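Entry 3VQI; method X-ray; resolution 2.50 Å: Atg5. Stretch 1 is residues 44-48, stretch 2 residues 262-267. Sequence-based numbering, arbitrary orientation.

Stretch 1, residues 44-48: RDAYL
Stretch 2 (262-267) FASIDG

The contact joins two loop segments of one Atg5 chain, separated by more than two hundred residues, and buries 263 Å² summed over both sides. I265 (88 Å²) and D45 (85 Å²) account for most of it, with Y47 (43 Å²) next. The register is fixed by the same leading pair: D45 CA and I265 CA lie 5.7 Å apart, and at both residues the CA-to-CB bond points toward the other stretch.

Stretch 2 leaves a helix at A263 (phi/psi -55/144), extends through S264 (-82/167), and then folds into a type I beta turn from S264 to G267. I265 (-55/-10) and D266 (-101/-1) occupy the central positions, and G267 N donates to S264 O at 2.8 Å to close the turn. G267 itself adopts 101/0, where a CB would be jammed against the carbonyl O of D266; the backbone angles alone call for glycine.

In a turn of this kind the amide of the second residue is not used by the closing bond. Here I265 N donates to D45 OD1 at 2.5 Å, with an N-H...acceptor angle of 176°. The bond is very short and almost linear, and it is the one hydrogen bond between the stretches. D45 has phi/psi -101/70 and an off-rotamer chi1 of -109°, with chi2 at -55°. The same carboxylate oxygen is tightly surrounded: D45 OD1 lies 3.3 Å from S264 CB and 3.0 Å from I265 CG1. D45 OD2 is hydrogen-bonded elsewhere in the structure, so both carboxylate oxygens are engaged.

The I265 side chain, chi1 53° (p) and chi2 173° (t), carries CD1 along stretch 1 beyond D45. I265 CD1 is 3.5 Å from A46 N and 4.2 Å from Y47 CE2, the latter an apolar contact in which the methyl approaches the ring obliquely. A46 is extended (-152/-179) and its CA-to-CB bond points away, leaving its backbone to meet the methyl. Its amide makes a weak bond within stretch 1, A46 N to R44 O at 3.3 Å, following R44 at -60/-42.

Y47 (-116/140) directs its CA-to-CB bond sideways, but chi1 -75° (m) and chi2 -73° bring the ring's far end nearer stretch 2. Its tip reaches the turn's third residue, with Y47 OH 3.5 Å from D266 CB, a packing contact with a carbon. D266 is set at chi1 69° (p) and chi2 169°, and its carboxylate bonds outside this contact. L48 (-50/-38; chi1 -89°, chi2 177°) and F262 (-114/2; chi1 -64°, chi2 -46°) make no contact across the stretches.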

# COMPACT_ATOMS: atom_id res chain seq x y z
N ARG A 44 -4.86 2.46 -6.04
CA ARG A 44 -4.19 1.26 -5.56
C ARG A 44 -2.85 1.61 -4.94
O ARG A 44 -2.49 1.08 -3.90
CB ARG A 44 -3.99 0.26 -6.69
CG ARG A 44 -5.20 -0.65 -6.91
CD ARG A 44 -5.07 -1.56 -8.11
NE ARG A 44 -5.83 -2.78 -7.87
CZ ARG A 44 -5.38 -3.80 -7.14
NH1 ARG A 44 -4.16 -3.75 -6.62
NH2 ARG A 44 -6.17 -4.84 -6.90
N ASP A 45 -2.13 2.51 -5.58
CA ASP A 45 -0.84 2.91 -5.07
C ASP A 45 -0.93 4.24 -4.35
O ASP A 45 -0.42 5.26 -4.82
CB ASP A 45 0.18 2.97 -6.20
CG ASP A 45 1.19 1.85 -6.12
OD1 ASP A 45 1.83 1.71 -5.06
OD2 ASP A 45 1.33 1.10 -7.11
N ALA A 46 -1.59 4.19 -3.21
CA ALA A 46 -1.79 5.34 -2.34
C ALA A 46 -1.90 4.71 -0.97
O ALA A 46 -1.79 3.49 -0.85
CB ALA A 46 -3.08 6.04 -2.69
N TYR A 47 -2.11 5.51 0.06
CA TYR A 47 -2.24 4.97 1.40
C TYR A 47 -3.64 5.21 1.96
O TYR A 47 -4.21 6.29 1.75
CB TYR A 47 -1.19 5.61 2.31
CG TYR A 47 0.20 5.08 2.07
CD1 TYR A 47 0.55 3.81 2.50
CD2 TYR A 47 1.17 5.86 1.44
CE1 TYR A 47 1.84 3.31 2.31
CE2 TYR A 47 2.46 5.38 1.25
CZ TYR A 47 2.79 4.10 1.69
OH TYR A 47 4.06 3.62 1.53
N LEU A 48 -4.18 4.21 2.66
CA LEU A 48 -5.51 4.33 3.26
C LEU A 48 -5.61 5.60 4.05
O LEU A 48 -6.64 6.28 4.05
CB LEU A 48 -5.80 3.15 4.19
CG LEU A 48 -6.45 1.95 3.51
CD1 LEU A 48 -6.63 0.80 4.50
CD2 LEU A 48 -7.79 2.39 2.94
N PHE A 262 5.84 -3.59 -11.92
CA PHE A 262 4.81 -3.63 -10.89
C PHE A 262 5.13 -3.19 -9.46
O PHE A 262 4.27 -3.28 -8.59
CB PHE A 262 4.22 -5.04 -10.82
CG PHE A 262 3.49 -5.45 -12.07
CD1 PHE A 262 2.60 -4.58 -12.68
CD2 PHE A 262 3.66 -6.72 -12.60
CE1 PHE A 262 1.88 -4.98 -13.81
CE2 PHE A 262 2.95 -7.14 -13.73
CZ PHE A 262 2.05 -6.26 -14.33
N ALA A 263 6.35 -2.73 -9.21
CA ALA A 263 6.71 -2.27 -7.87
C ALA A 263 5.71 -1.20 -7.44
O ALA A 263 5.26 -0.39 -8.26
CB ALA A 263 8.11 -1.71 -7.86
N SER A 264 5.37 -1.19 -6.16
CA SER A 264 4.41 -0.23 -5.62
C SER A 264 5.09 1.10 -5.32
O SER A 264 6.31 1.18 -5.30
CB SER A 264 3.76 -0.83 -4.38
OG SER A 264 3.14 -2.06 -4.71
N ILE A 265 4.30 2.15 -5.07
CA ILE A 265 4.85 3.48 -4.81
C ILE A 265 5.86 3.57 -3.69
O ILE A 265 6.49 4.61 -3.51
CB ILE A 265 3.74 4.52 -4.50
CG1 ILE A 265 2.84 3.99 -3.38
CG2 ILE A 265 2.95 4.85 -5.78
CD1 ILE A 265 1.83 5.00 -2.89
N ASP A 266 6.02 2.50 -2.92
CA ASP A 266 6.97 2.55 -1.82
C ASP A 266 8.29 1.85 -2.16
O ASP A 266 9.21 1.81 -1.34
CB ASP A 266 6.37 1.95 -0.56
CG ASP A 266 6.15 0.45 -0.66
OD1 ASP A 266 5.87 -0.15 0.40
OD2 ASP A 266 6.26 -0.13 -1.77
N GLY A 267 8.37 1.30 -3.37
CA GLY A 267 9.61 0.66 -3.78
C GLY A 267 9.68 -0.85 -3.71
O GLY A 267 10.70 -1.46 -4.05